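Local coordinates for protein piwi (Drosophila melanogaster, PDB 6KR6) that binds piRNAs directly and, as an Argonaute-family protein of the Piwi subfamily, silences transposable elements through the piRNA pathway, at residues Arg646-Arg651 and Gln687-Val692; Met99-Asn104 and Ile141-Ser146; Val272-Thr277 and Asn307-Ile312; Gln432-Thr437 and Tyr563-Ile568. All coordinates share one frame; numbering follows the deposited sequence.

Contact 1. Residues Arg646-Arg651 and Gln687-Val692; sequences RIVFYR and QLAYIV
Phe-649 and Tyr-690 lie side by side across two parallel strands whose backbones are paired in register over all six residues, Arg-646 with Gln-687 through Arg-651 with Val-692. Five backbone hydrogen bonds alternate between the strands. Ile-647 N and Phe-649 N donate to Gln-687 O and Ala-689 O, Ala-689 N and Ile-691 N return bonds to Ile-647 O and Phe-649 O, and Arg-651 N closes the series on Ile-691 O. The segment axes run 17° from parallel.

Among the aromatic contacts, the Phe-649 and Tyr-690 ring planes are 13° apart, but their centroids are separated by 5.1 Å, so they barely overlap; Phe-649 CD1 comes 3.5 Å from Tyr-690 CE2. As a bridged pair the two leave the sheet on the same face, with matching first torsions, CG anti to the backbone N. On the other face Ile-691 CD1 meets Tyr-650 CE1 at 3.6 Å and Val-648 CG1 at 4.3 Å.

Of the polar side chains, Arg-651 lays its CG 3.3 Å from Tyr-690 OH, and Glu-666 joins the two by a salt bridge to Arg-651 and a hydrogen bond to Tyr-690. Helix 659-680 covers the Leu-688 and Tyr-690 face, helix 754-764 the Ala-689 and Ile-691 face. These are central parallel strands of the RNase H-like Piwi domain, where strand 646-652 ends at Asp-652, an active-site residue by similarity.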
loop_
_atom_site.group_PDB
_atom_site.type_symbol
_atom_site.label_atom_id
_atom_site.label_comp_id
_atom_site.label_asym_id
_atom_site.label_seq_id
_atom_site.Cartn_x
_atom_site.Cartn_y
_atom_site.Cartn_z
ATOM N N ARG A 646 7.146 -24.611 -12.912
ATOM C CA ARG A 646 6.151 -23.571 -12.695
ATOM C C ARG A 646 6.758 -22.464 -11.844
ATOM O O ARG A 646 7.616 -22.716 -10.993
ATOM C CB ARG A 646 4.895 -24.127 -12.002
ATOM C CG ARG A 646 4.539 -25.555 -12.391
ATOM C CD ARG A 646 3.459 -26.120 -11.480
ATOM N NE ARG A 646 3.413 -27.579 -11.516
ATOM C CZ ARG A 646 2.581 -28.286 -12.273
ATOM N NH1 ARG A 646 1.714 -27.669 -13.063
ATOM N NH2 ARG A 646 2.615 -29.612 -12.237
ATOM N N ILE A 647 6.308 -21.232 -12.080
ATOM C CA ILE A 647 6.777 -20.065 -11.343
ATOM C C ILE A 647 5.576 -19.205 -10.978
ATOM O O ILE A 647 4.780 -18.843 -11.852
ATOM C CB ILE A 647 7.800 -19.241 -12.152
ATOM C CG1 ILE A 647 9.051 -20.069 -12.452
ATOM C CG2 ILE A 647 8.187 -17.980 -11.398
ATOM C CD1 ILE A 647 10.178 -19.265 -13.068
ATOM N N VAL A 648 5.451 -18.875 -9.694
ATOM C CA VAL A 648 4.425 -17.964 -9.197
ATOM C C VAL A 648 5.136 -16.731 -8.660
ATOM O O VAL A 648 5.838 -16.797 -7.642
ATOM C CB VAL A 648 3.546 -18.617 -8.122
ATOM C CG1 VAL A 648 2.540 -17.613 -7.582
ATOM C CG2 VAL A 648 2.832 -19.833 -8.688
ATOM N N PHE A 649 4.958 -15.605 -9.345
ATOM C CA PHE A 649 5.630 -14.353 -9.026
ATOM C C PHE A 649 4.647 -13.441 -8.303
ATOM O O PHE A 649 3.599 -13.096 -8.857
ATOM C CB PHE A 649 6.141 -13.692 -10.307
ATOM C CG PHE A 649 7.094 -12.551 -10.081
ATOM C CD1 PHE A 649 6.633 -11.309 -9.683
ATOM C CD2 PHE A 649 8.451 -12.712 -10.304
ATOM C CE1 PHE A 649 7.509 -10.257 -9.488
ATOM C CE2 PHE A 649 9.330 -11.660 -10.112
ATOM C CZ PHE A 649 8.858 -10.433 -9.704
ATOM N N TYR A 650 4.983 -13.053 -7.074
ATOM C CA TYR A 650 4.167 -12.136 -6.283
ATOM C C TYR A 650 4.835 -10.768 -6.267
ATOM O O TYR A 650 5.992 -10.642 -5.849
ATOM C CB TYR A 650 3.963 -12.662 -4.861
ATOM C CG TYR A 650 3.028 -13.846 -4.783
ATOM C CD1 TYR A 650 1.694 -13.726 -5.148
ATOM C CD2 TYR A 650 3.476 -15.081 -4.336
ATOM C CE1 TYR A 650 0.833 -14.806 -5.077
ATOM C CE2 TYR A 650 2.623 -16.166 -4.261
ATOM C CZ TYR A 650 1.303 -16.023 -4.632
ATOM O OH TYR A 650 0.453 -17.102 -4.558
ATOM N N ARG A 651 4.104 -9.751 -6.719
ATOM C CA ARG A 651 4.633 -8.407 -6.912
ATOM C C ARG A 651 3.955 -7.440 -5.951
ATOM O O ARG A 651 2.723 -7.403 -5.868
ATOM C CB ARG A 651 4.427 -7.958 -8.362
ATOM C CG ARG A 651 5.075 -6.634 -8.723
ATOM C CD ARG A 651 6.570 -6.648 -8.459
ATOM N NE ARG A 651 7.268 -5.637 -9.250
ATOM C CZ ARG A 651 7.309 -4.344 -8.946
ATOM N NH1 ARG A 651 7.971 -3.499 -9.725
ATOM N NH2 ARG A 651 6.686 -3.892 -7.867
ATOM N N GLN A 687 5.511 -22.514 -17.149
ATOM C CA GLN A 687 4.226 -21.957 -16.752
ATOM C C GLN A 687 4.446 -20.830 -15.753
ATOM O O GLN A 687 5.126 -21.008 -14.739
ATOM C CB GLN A 687 3.342 -23.046 -16.145
ATOM C CG GLN A 687 3.017 -24.185 -17.100
ATOM C CD GLN A 687 2.143 -25.250 -16.465
ATOM O OE1 GLN A 687 2.172 -25.449 -15.250
ATOM N NE2 GLN A 687 1.357 -25.939 -17.285
ATOM N N LEU A 688 3.872 -19.665 -16.044
ATOM C CA LEU A 688 4.127 -18.455 -15.274
ATOM C C LEU A 688 2.820 -17.848 -14.792
ATOM O O LEU A 688 1.868 -17.713 -15.569
ATOM C CB LEU A 688 4.902 -17.430 -16.109
ATOM C CG LEU A 688 5.004 -16.022 -15.517
ATOM C CD1 LEU A 688 5.835 -16.025 -14.241
ATOM C CD2 LEU A 688 5.572 -15.045 -16.534
ATOM N N ALA A 689 2.780 -17.483 -13.512
ATOM C CA ALA A 689 1.693 -16.703 -12.933
ATOM C C ALA A 689 2.292 -15.432 -12.351
ATOM O O ALA A 689 3.182 -15.497 -11.497
ATOM C CB ALA A 689 0.949 -17.491 -11.854
ATOM N N TYR A 690 1.817 -14.282 -12.822
ATOM C CA TYR A 690 2.287 -12.980 -12.361
ATOM C C TYR A 690 1.136 -12.304 -11.630
ATOM O O TYR A 690 0.132 -11.936 -12.249
ATOM C CB TYR A 690 2.777 -12.131 -13.533
ATOM C CG TYR A 690 3.476 -10.857 -13.118
ATOM C CD1 TYR A 690 2.757 -9.695 -12.881
ATOM C CD2 TYR A 690 4.857 -10.818 -12.964
ATOM C CE1 TYR A 690 3.391 -8.527 -12.502
ATOM C CE2 TYR A 690 5.501 -9.653 -12.585
ATOM C CZ TYR A 690 4.763 -8.511 -12.356
ATOM O OH TYR A 690 5.394 -7.346 -11.978
ATOM N N ILE A 691 1.282 -12.141 -10.318
ATOM C CA ILE A 691 0.226 -11.617 -9.461
ATOM C C ILE A 691 0.738 -10.365 -8.765
ATOM O O ILE A 691 1.834 -10.371 -8.193
ATOM C CB ILE A 691 -0.236 -12.662 -8.432
ATOM C CG1 ILE A 691 -0.565 -13.981 -9.129
ATOM C CG2 ILE A 691 -1.441 -12.158 -7.661
ATOM C CD1 ILE A 691 -0.896 -15.092 -8.172
ATOM N N VAL A 692 -0.057 -9.300 -8.807
ATOM C CA VAL A 692 0.259 -8.052 -8.126
ATOM C C VAL A 692 -0.492 -8.038 -6.802
ATOM O O VAL A 692 -1.724 -8.146 -6.776
ATOM C CB VAL A 692 -0.108 -6.833 -8.984
ATOM C CG1 VAL A 692 0.287 -5.553 -8.271
ATOM C CG2 VAL A 692 0.567 -6.922 -10.345
#

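Contact 2. Residues Met99-Asn104 and Ile141-Ser146; sequences MGVLSN and IEYKIS
Val-101, Tyr-143 and Ile-145 carry this contact, each covered by roughly 50 Å² of surface from the opposing segment. Val-101 CG1 sits over the face of the Tyr-143 ring, 3.8 Å from its centroid and 13° off the ring normal, which makes a well-centred CH-pi contact. The ring is presented to the helix by a first torsion that holds Tyr-143 CG between the backbone N and the carbonyl carbon (chi1 62°). The same methyl also meets the tip of Ile-145, with Val-101 CG1 3.7 Å from Ile-145 CD1, so one methyl touches both the aromatic face and the neighbouring aliphatic end.

Helix 99-103 crosses strand 142-146 at 90°, its axis 10.4 Å away, so a helix packs across an antiparallel sheet of the N-terminal domain. Val-86 and Phe-88 of the adjacent strand 82-88 extend the apolar surface beneath the helix. An alanine in place of Tyr-143 would probably leave Val-101 CG1 without the ring face it rests on and open a gap between helix and strand.

Ile-145 CD1 reaches Leu-102 as well, 4.2 Å from Leu-102 CA. At the C-terminal end of the segment, Asn-104 CB approaches Tyr-143 OH to 3.6 Å.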
loop_
_atom_site.group_PDB
_atom_site.type_symbol
_atom_site.label_atom_id
_atom_site.label_comp_id
_atom_site.label_asym_id
_atom_site.label_seq_id
_atom_site.Cartn_x
_atom_site.Cartn_y
_atom_site.Cartn_z
ATOM N N MET A 99 -22.696 27.166 -23.085
ATOM C CA MET A 99 -23.299 26.428 -21.981
ATOM C C MET A 99 -24.521 27.158 -21.442
ATOM O O MET A 99 -25.563 26.541 -21.198
ATOM C CB MET A 99 -22.271 26.206 -20.873
ATOM C CG MET A 99 -21.057 25.408 -21.314
ATOM S SD MET A 99 -19.945 25.035 -19.950
ATOM C CE MET A 99 -21.060 24.171 -18.844
ATOM N N GLY A 100 -24.414 28.475 -21.264
ATOM C CA GLY A 100 -25.576 29.246 -20.836
ATOM C C GLY A 100 -26.700 29.235 -21.858
ATOM O O GLY A 100 -27.883 29.131 -21.505
ATOM N N VAL A 101 -26.345 29.333 -23.142
ATOM C CA VAL A 101 -27.348 29.351 -24.202
ATOM C C VAL A 101 -28.116 28.036 -24.232
ATOM O O VAL A 101 -29.339 28.020 -24.420
ATOM C CB VAL A 101 -26.679 29.658 -25.556
ATOM C CG1 VAL A 101 -27.563 29.216 -26.709
ATOM C CG2 VAL A 101 -26.373 31.144 -25.661
ATOM N N LEU A 102 -27.419 26.915 -24.036
ATOM C CA LEU A 102 -28.123 25.638 -23.972
ATOM C C LEU A 102 -28.907 25.512 -22.669
ATOM O O LEU A 102 -30.000 24.933 -22.651
ATOM C CB LEU A 102 -27.143 24.474 -24.133
ATOM C CG LEU A 102 -27.582 23.361 -25.096
ATOM C CD1 LEU A 102 -26.589 22.215 -25.079
ATOM C CD2 LEU A 102 -28.980 22.851 -24.779
ATOM N N SER A 103 -28.371 26.054 -21.570
ATOM C CA SER A 103 -29.094 26.051 -20.302
ATOM C C SER A 103 -30.413 26.799 -20.393
ATOM O O SER A 103 -31.322 26.537 -19.595
ATOM C CB SER A 103 -28.227 26.663 -19.200
ATOM O OG SER A 103 -28.119 28.066 -19.364
ATOM N N ASN A 104 -30.524 27.742 -21.332
ATOM C CA ASN A 104 -31.791 28.436 -21.563
ATOM C C ASN A 104 -32.965 27.485 -21.786
ATOM O O ASN A 104 -34.111 27.865 -21.528
ATOM C CB ASN A 104 -31.665 29.365 -22.770
ATOM C CG ASN A 104 -31.777 30.827 -22.395
ATOM O OD1 ASN A 104 -30.788 31.559 -22.401
ATOM N ND2 ASN A 104 -32.989 31.264 -22.074
ATOM N N ILE A 141 -30.699 37.853 -30.145
ATOM C CA ILE A 141 -30.294 37.253 -31.412
ATOM C C ILE A 141 -30.947 35.887 -31.542
ATOM O O ILE A 141 -30.879 35.060 -30.625
ATOM C CB ILE A 141 -28.761 37.146 -31.502
ATOM C CG1 ILE A 141 -28.348 36.168 -32.607
ATOM C CG2 ILE A 141 -28.171 36.727 -30.170
ATOM C CD1 ILE A 141 -28.648 36.654 -34.005
ATOM N N GLU A 142 -31.590 35.650 -32.682
ATOM C CA GLU A 142 -32.180 34.348 -32.966
ATOM C C GLU A 142 -31.068 33.327 -33.164
ATOM O O GLU A 142 -30.351 33.360 -34.169
ATOM C CB GLU A 142 -33.074 34.433 -34.199
ATOM N N TYR A 143 -30.914 32.424 -32.201
ATOM C CA TYR A 143 -29.955 31.336 -32.296
ATOM C C TYR A 143 -30.686 30.033 -32.589
ATOM O O TYR A 143 -31.802 29.806 -32.102
ATOM C CB TYR A 143 -29.120 31.203 -31.014
ATOM C CG TYR A 143 -29.904 30.887 -29.754
ATOM C CD1 TYR A 143 -30.287 29.585 -29.457
ATOM C CD2 TYR A 143 -30.232 31.885 -28.850
ATOM C CE1 TYR A 143 -30.996 29.292 -28.310
ATOM C CE2 TYR A 143 -30.939 31.598 -27.697
ATOM C CZ TYR A 143 -31.317 30.302 -27.432
ATOM O OH TYR A 143 -32.019 30.015 -26.285
ATOM N N LYS A 144 -30.048 29.189 -33.399
ATOM C CA LYS A 144 -30.566 27.878 -33.780
ATOM C C LYS A 144 -29.549 26.826 -33.346
ATOM O O LYS A 144 -28.520 26.635 -34.002
ATOM C CB LYS A 144 -30.837 27.810 -35.281
ATOM N N ILE A 145 -29.842 26.150 -32.242
ATOM C CA ILE A 145 -28.965 25.114 -31.707
ATOM C C ILE A 145 -29.249 23.808 -32.439
ATOM O O ILE A 145 -30.381 23.311 -32.427
ATOM C CB ILE A 145 -29.165 24.948 -30.195
ATOM C CG1 ILE A 145 -29.163 26.305 -29.493
ATOM C CG2 ILE A 145 -28.091 24.061 -29.613
ATOM C CD1 ILE A 145 -29.338 26.203 -27.994
ATOM N N SER A 146 -28.222 23.249 -33.070
ATOM C CA SER A 146 -28.330 21.987 -33.795
ATOM C C SER A 146 -27.767 20.881 -32.907
ATOM O O SER A 146 -26.550 20.717 -32.800
ATOM C CB SER A 146 -27.591 22.063 -35.128
ATOM O OG SER A 146 -27.619 20.816 -35.800
#

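Contact 3. Residues Val272-Thr277 and Asn307-Ile312; sequences VDFGQT and NQPLLI
Leu-310 meets Asp-273, Gln-276 and Thr-277 as its side chain runs outward from the strand. Its CB lies 4.1 Å from Asp-273 O, close to where the backbones pair: Asp-273 N donates to Leu-310 O, and Leu-310 N returns a bond to Asp-273 O, making these residues an antiparallel hydrogen-bonded pair. Beyond CG the branches part. Leu-310 CD1 reaches Thr-277 C at 3.5 Å, whereas Leu-310 CD2 packs 3.7 Å from Gln-276 CB. The Leu-310 and Gln-276 side chains cross at about a right angle. An alanine at Leu-310 would probably leave Gln-276 CB and the Thr-277 backbone without their methyl partners and open a gap beneath residues 276-277.

Just before them, Asp-273 OD1 accepts from Gly-275 N, an Asx turn. The CB of Phe-274 points away from segment 307-312, but with CG anti to the carbonyl carbon (chi1 -60°) the ring comes back, and Pro-309 CB touches Phe-274 CD1 and Val-272 CG2, each at 3.7 Å.

Both segments belong to the PAZ domain. Strand 310-312 is the middle member of a three-stranded antiparallel sheet, between 271-273 and 329-330, and Phe-291 of helix 291-298 touches both Leu-310 and Gln-276.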
loop_
_atom_site.group_PDB
_atom_site.type_symbol
_atom_site.label_atom_id
_atom_site.label_comp_id
_atom_site.label_asym_id
_atom_site.label_seq_id
_atom_site.Cartn_x
_atom_site.Cartn_y
_atom_site.Cartn_z
ATOM N N VAL A 272 12.892 34.508 -3.465
ATOM C CA VAL A 272 12.006 35.251 -2.581
ATOM C C VAL A 272 12.165 36.731 -2.903
ATOM O O VAL A 272 13.260 37.292 -2.766
ATOM C CB VAL A 272 12.280 34.957 -1.093
ATOM C CG1 VAL A 272 13.715 34.487 -0.889
ATOM C CG2 VAL A 272 11.958 36.168 -0.220
ATOM N N ASP A 273 11.082 37.343 -3.376
ATOM C CA ASP A 273 11.034 38.760 -3.707
ATOM C C ASP A 273 10.708 39.534 -2.434
ATOM O O ASP A 273 9.581 39.466 -1.927
ATOM C CB ASP A 273 9.989 39.010 -4.792
ATOM C CG ASP A 273 10.155 40.351 -5.476
ATOM O OD1 ASP A 273 10.803 41.247 -4.895
ATOM O OD2 ASP A 273 9.630 40.508 -6.599
ATOM N N PHE A 274 11.703 40.248 -1.906
ATOM C CA PHE A 274 11.492 41.130 -0.766
ATOM C C PHE A 274 10.907 42.475 -1.171
ATOM O O PHE A 274 10.438 43.216 -0.300
ATOM C CB PHE A 274 12.808 41.350 -0.014
ATOM C CG PHE A 274 13.418 40.089 0.531
ATOM C CD1 PHE A 274 12.946 39.525 1.705
ATOM C CD2 PHE A 274 14.472 39.473 -0.125
ATOM C CE1 PHE A 274 13.508 38.367 2.211
ATOM C CE2 PHE A 274 15.038 38.314 0.376
ATOM C CZ PHE A 274 14.554 37.762 1.545
ATOM N N GLY A 275 10.924 42.807 -2.461
ATOM C CA GLY A 275 10.360 44.042 -2.959
ATOM C C GLY A 275 8.874 44.016 -3.220
ATOM O O GLY A 275 8.320 45.015 -3.687
ATOM N N GLN A 276 8.206 42.899 -2.939
ATOM C CA GLN A 276 6.767 42.787 -3.109
ATOM C C GLN A 276 6.128 42.332 -1.804
ATOM O O GLN A 276 6.754 41.652 -0.986
ATOM C CB GLN A 276 6.394 41.813 -4.238
ATOM C CG GLN A 276 6.730 42.314 -5.635
ATOM C CD GLN A 276 5.948 41.594 -6.717
ATOM O OE1 GLN A 276 4.904 40.996 -6.451
ATOM N NE2 GLN A 276 6.447 41.648 -7.945
ATOM N N THR A 277 4.873 42.720 -1.626
ATOM C CA THR A 277 4.086 42.449 -0.432
ATOM C C THR A 277 2.735 41.900 -0.851
ATOM O O THR A 277 2.385 41.926 -2.035
ATOM C CB THR A 277 3.912 43.731 0.399
ATOM O OG1 THR A 277 3.332 44.756 -0.416
ATOM C CG2 THR A 277 5.254 44.210 0.934
ATOM N N ASN A 307 3.629 42.735 5.675
ATOM C CA ASN A 307 5.031 43.056 5.439
ATOM C C ASN A 307 5.844 41.880 4.914
ATOM O O ASN A 307 7.014 42.069 4.560
ATOM C CB ASN A 307 5.676 43.579 6.729
ATOM N N GLN A 308 5.263 40.685 4.847
ATOM C CA GLN A 308 6.014 39.506 4.447
ATOM C C GLN A 308 6.408 39.582 2.973
ATOM O O GLN A 308 5.718 40.212 2.166
ATOM C CB GLN A 308 5.192 38.246 4.703
ATOM C CG GLN A 308 3.819 38.256 4.046
ATOM C CD GLN A 308 2.983 37.053 4.435
ATOM O OE1 GLN A 308 3.477 35.927 4.469
ATOM N NE2 GLN A 308 1.714 37.288 4.745
ATOM N N PRO A 309 7.534 38.952 2.597
ATOM C CA PRO A 309 7.927 38.928 1.181
ATOM C C PRO A 309 7.073 37.964 0.371
ATOM O O PRO A 309 6.096 37.417 0.886
ATOM C CB PRO A 309 9.390 38.480 1.236
ATOM C CG PRO A 309 9.462 37.632 2.461
ATOM C CD PRO A 309 8.522 38.271 3.454
ATOM N N LEU A 310 7.419 37.757 -0.901
ATOM C CA LEU A 310 6.688 36.838 -1.763
ATOM C C LEU A 310 7.612 35.721 -2.228
ATOM O O LEU A 310 8.793 35.954 -2.491
ATOM C CB LEU A 310 6.103 37.568 -2.976
ATOM C CG LEU A 310 4.672 38.098 -2.864
ATOM C CD1 LEU A 310 4.515 39.045 -1.686
ATOM C CD2 LEU A 310 4.283 38.785 -4.156
ATOM N N LEU A 311 7.083 34.506 -2.333
ATOM C CA LEU A 311 7.858 33.386 -2.849
ATOM C C LEU A 311 7.577 33.256 -4.341
ATOM O O LEU A 311 6.422 33.095 -4.741
ATOM C CB LEU A 311 7.506 32.091 -2.115
ATOM C CG LEU A 311 7.485 32.133 -0.584
ATOM C CD1 LEU A 311 7.064 30.785 -0.024
ATOM C CD2 LEU A 311 8.835 32.552 -0.023
ATOM N N ILE A 312 8.616 33.342 -5.166
ATOM C CA ILE A 312 8.463 33.255 -6.614
ATOM C C ILE A 312 8.951 31.884 -7.066
ATOM O O ILE A 312 10.109 31.510 -6.821
ATOM C CB ILE A 312 9.202 34.392 -7.341
ATOM C CG1 ILE A 312 9.555 33.991 -8.777
ATOM C CG2 ILE A 312 10.422 34.833 -6.564
ATOM C CD1 ILE A 312 8.415 34.158 -9.759
#

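Contact 4. Residues Gln432-Thr437 and Tyr563-Ile568; sequences QRMLTT and YTPWMI
Leu-435 lays its side chain alongside that of Thr-564, both pointing the same way, with Leu-435 CD2 3.7 Å from Thr-564 CG2. The same methyl touches Met-567 CB at an equal separation. Leu-435 CG is anti to the backbone N (chi1 -177°), and chi2 then sets CD2 against Thr-564 and Met-567. Where the backbones bond, neither segment is regular, yet two bonds tie them. Leu-435 N donates to Pro-565 O from above the carbonyl plane, 52° out of it, and Thr-436 N donates to Thr-564 O. Successive amides of one segment thus grip successive carbonyls of the other.

Before Leu-435 in the chain, Met-434 crosses Pro-565, its SD 3.9 Å from Pro-565 CB. After it, Thr-436 CG2 approaches the edge of the Tyr-563 ring in its plane, 3.5 Å from Tyr-563 CD2; the two side chains stand at about a right angle. The hydroxyl of Thr-564 is hydrogen-bonded to Ser-606 O.

The contact ties the 432-437 loop, which lies between strands 416-418 and 446-450, to a segment of the Piwi domain. The Pro-565 side chain is about 8 Å from those of Gln-556 and Leu-810, magnesium-binding residues by similarity. Met-434 is also backbone-bonded to Met-471 at the end of helix 454-471. Helix 546-560 lies against both segments: Asn-558 touches Met-434 and Tyr-563 and bonds to Thr-436 O, while Ile-555 and Cys-559 pack on Pro-565. Beyond them, Met-567 pairs with Val-411, placing strand 567-568 beside strand 409-411.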
loop_
_atom_site.group_PDB
_atom_site.type_symbol
_atom_site.label_atom_id
_atom_site.label_comp_id
_atom_site.label_asym_id
_atom_site.label_seq_id
_atom_site.Cartn_x
_atom_site.Cartn_y
_atom_site.Cartn_z
ATOM N N GLN A 432 7.052 -29.798 20.618
ATOM C CA GLN A 432 7.075 -30.145 19.202
ATOM C C GLN A 432 8.428 -29.735 18.638
ATOM O O GLN A 432 9.023 -28.749 19.082
ATOM C CB GLN A 432 5.933 -29.469 18.433
ATOM C CG GLN A 432 5.902 -29.771 16.942
ATOM C CD GLN A 432 5.860 -31.257 16.646
ATOM O OE1 GLN A 432 6.833 -31.831 16.158
ATOM N NE2 GLN A 432 4.728 -31.889 16.936
ATOM N N ARG A 433 8.911 -30.502 17.663
ATOM C CA ARG A 433 10.247 -30.332 17.112
ATOM C C ARG A 433 10.182 -29.687 15.733
ATOM O O ARG A 433 9.248 -29.921 14.963
ATOM C CB ARG A 433 10.977 -31.674 17.021
ATOM N N MET A 434 11.197 -28.880 15.423
ATOM C CA MET A 434 11.222 -28.154 14.162
ATOM C C MET A 434 11.480 -29.097 12.987
ATOM O O MET A 434 12.020 -30.197 13.137
ATOM C CB MET A 434 12.278 -27.049 14.198
ATOM C CG MET A 434 11.777 -25.757 14.819
ATOM S SD MET A 434 12.947 -24.388 14.727
ATOM C CE MET A 434 14.216 -24.944 15.861
ATOM N N LEU A 435 11.084 -28.638 11.796
ATOM C CA LEU A 435 11.157 -29.473 10.600
ATOM C C LEU A 435 12.600 -29.790 10.228
ATOM O O LEU A 435 12.991 -30.960 10.143
ATOM C CB LEU A 435 10.447 -28.784 9.435
ATOM C CG LEU A 435 10.385 -29.603 8.145
ATOM C CD1 LEU A 435 9.321 -30.682 8.257
ATOM C CD2 LEU A 435 10.138 -28.717 6.932
ATOM N N THR A 436 13.402 -28.760 9.978
ATOM C CA THR A 436 14.789 -28.928 9.565
ATOM C C THR A 436 15.692 -28.312 10.623
ATOM O O THR A 436 15.545 -27.131 10.958
ATOM C CB THR A 436 15.044 -28.286 8.198
ATOM O OG1 THR A 436 13.985 -28.636 7.303
ATOM C CG2 THR A 436 16.357 -28.777 7.620
ATOM N N THR A 437 16.618 -29.112 11.143
ATOM C CA THR A 437 17.564 -28.682 12.151
ATOM C C THR A 437 18.956 -29.152 11.766
ATOM O O THR A 437 19.124 -30.298 11.338
ATOM C CB THR A 437 17.196 -29.241 13.535
ATOM O OG1 THR A 437 15.814 -28.978 13.805
ATOM C CG2 THR A 437 18.047 -28.599 14.619
ATOM N N TYR A 563 17.717 -23.018 7.932
ATOM C CA TYR A 563 16.964 -24.251 8.091
ATOM C C TYR A 563 15.485 -23.927 8.258
ATOM O O TYR A 563 15.095 -22.777 8.474
ATOM C CB TYR A 563 17.500 -25.070 9.273
ATOM C CG TYR A 563 18.899 -25.597 9.028
ATOM C CD1 TYR A 563 20.015 -24.802 9.256
ATOM C CD2 TYR A 563 19.103 -26.885 8.548
ATOM C CE1 TYR A 563 21.290 -25.276 9.022
ATOM C CE2 TYR A 563 20.375 -27.369 8.311
ATOM C CZ TYR A 563 21.464 -26.561 8.550
ATOM O OH TYR A 563 22.733 -27.039 8.317
ATOM N N THR A 564 14.658 -24.965 8.158
ATOM C CA THR A 564 13.220 -24.797 7.990
ATOM C C THR A 564 12.482 -25.181 9.264
ATOM O O THR A 564 12.551 -26.347 9.682
ATOM C CB THR A 564 12.736 -25.643 6.816
ATOM O OG1 THR A 564 13.589 -25.420 5.686
ATOM C CG2 THR A 564 11.324 -25.269 6.442
ATOM N N PRO A 565 11.772 -24.251 9.910
ATOM C CA PRO A 565 11.023 -24.630 11.122
ATOM C C PRO A 565 9.774 -25.441 10.831
ATOM O O PRO A 565 9.459 -26.368 11.588
ATOM C CB PRO A 565 10.681 -23.275 11.762
ATOM C CG PRO A 565 11.616 -22.302 11.137
ATOM C CD PRO A 565 11.842 -22.793 9.745
ATOM N N TRP A 566 9.040 -25.113 9.771
ATOM C CA TRP A 566 7.836 -25.853 9.417
ATOM C C TRP A 566 7.589 -25.712 7.920
ATOM O O TRP A 566 8.311 -25.003 7.213
ATOM C CB TRP A 566 6.633 -25.381 10.246
ATOM C CG TRP A 566 6.207 -23.954 10.010
ATOM C CD1 TRP A 566 5.483 -23.477 8.954
ATOM C CD2 TRP A 566 6.451 -22.829 10.864
ATOM N NE1 TRP A 566 5.274 -22.127 9.092
ATOM C CE2 TRP A 566 5.858 -21.705 10.256
ATOM C CE3 TRP A 566 7.121 -22.661 12.081
ATOM C CZ2 TRP A 566 5.913 -20.434 10.820
ATOM C CZ3 TRP A 566 7.174 -21.399 12.639
ATOM C CH2 TRP A 566 6.574 -20.303 12.009
ATOM N N MET A 567 6.552 -26.394 7.437
ATOM C CA MET A 567 6.251 -26.434 6.013
ATOM C C MET A 567 4.760 -26.687 5.831
ATOM O O MET A 567 4.079 -27.187 6.730
ATOM C CB MET A 567 7.104 -27.502 5.304
ATOM C CG MET A 567 6.845 -27.723 3.806
ATOM S SD MET A 567 6.888 -26.251 2.762
ATOM C CE MET A 567 8.401 -25.466 3.294
ATOM N N ILE A 568 4.259 -26.314 4.661
ATOM C CA ILE A 568 2.862 -26.481 4.308
ATOM C C ILE A 568 2.734 -27.688 3.388
ATOM O O ILE A 568 3.696 -28.118 2.742
ATOM C CB ILE A 568 2.312 -25.195 3.645
ATOM C CG1 ILE A 568 0.801 -25.277 3.421
ATOM C CG2 ILE A 568 3.035 -24.919 2.334
ATOM C CD1 ILE A 568 0.017 -25.528 4.675
#

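Overall arrangement
The four contacts follow one another along the chain in the order 2, 3, 4, 1, each closing before the next opens, and none touches another. Contact 2 belongs to the N-terminal domain and contact 3 to PAZ; their centres are 47 Å apart. Contact 1 lies wholly within the Piwi domain, to which the 563-568 segment of contact 4 also belongs. These two are the closest pair, with centres 26 Å and nearest atoms about 11 Å apart, whereas contacts 2 and 4 are separated by 78 Å between centres. The set therefore samples separately packed parts of a multidomain Argonaute architecture, with contact 1 nearest the chain's centre and the putative catalytic residues.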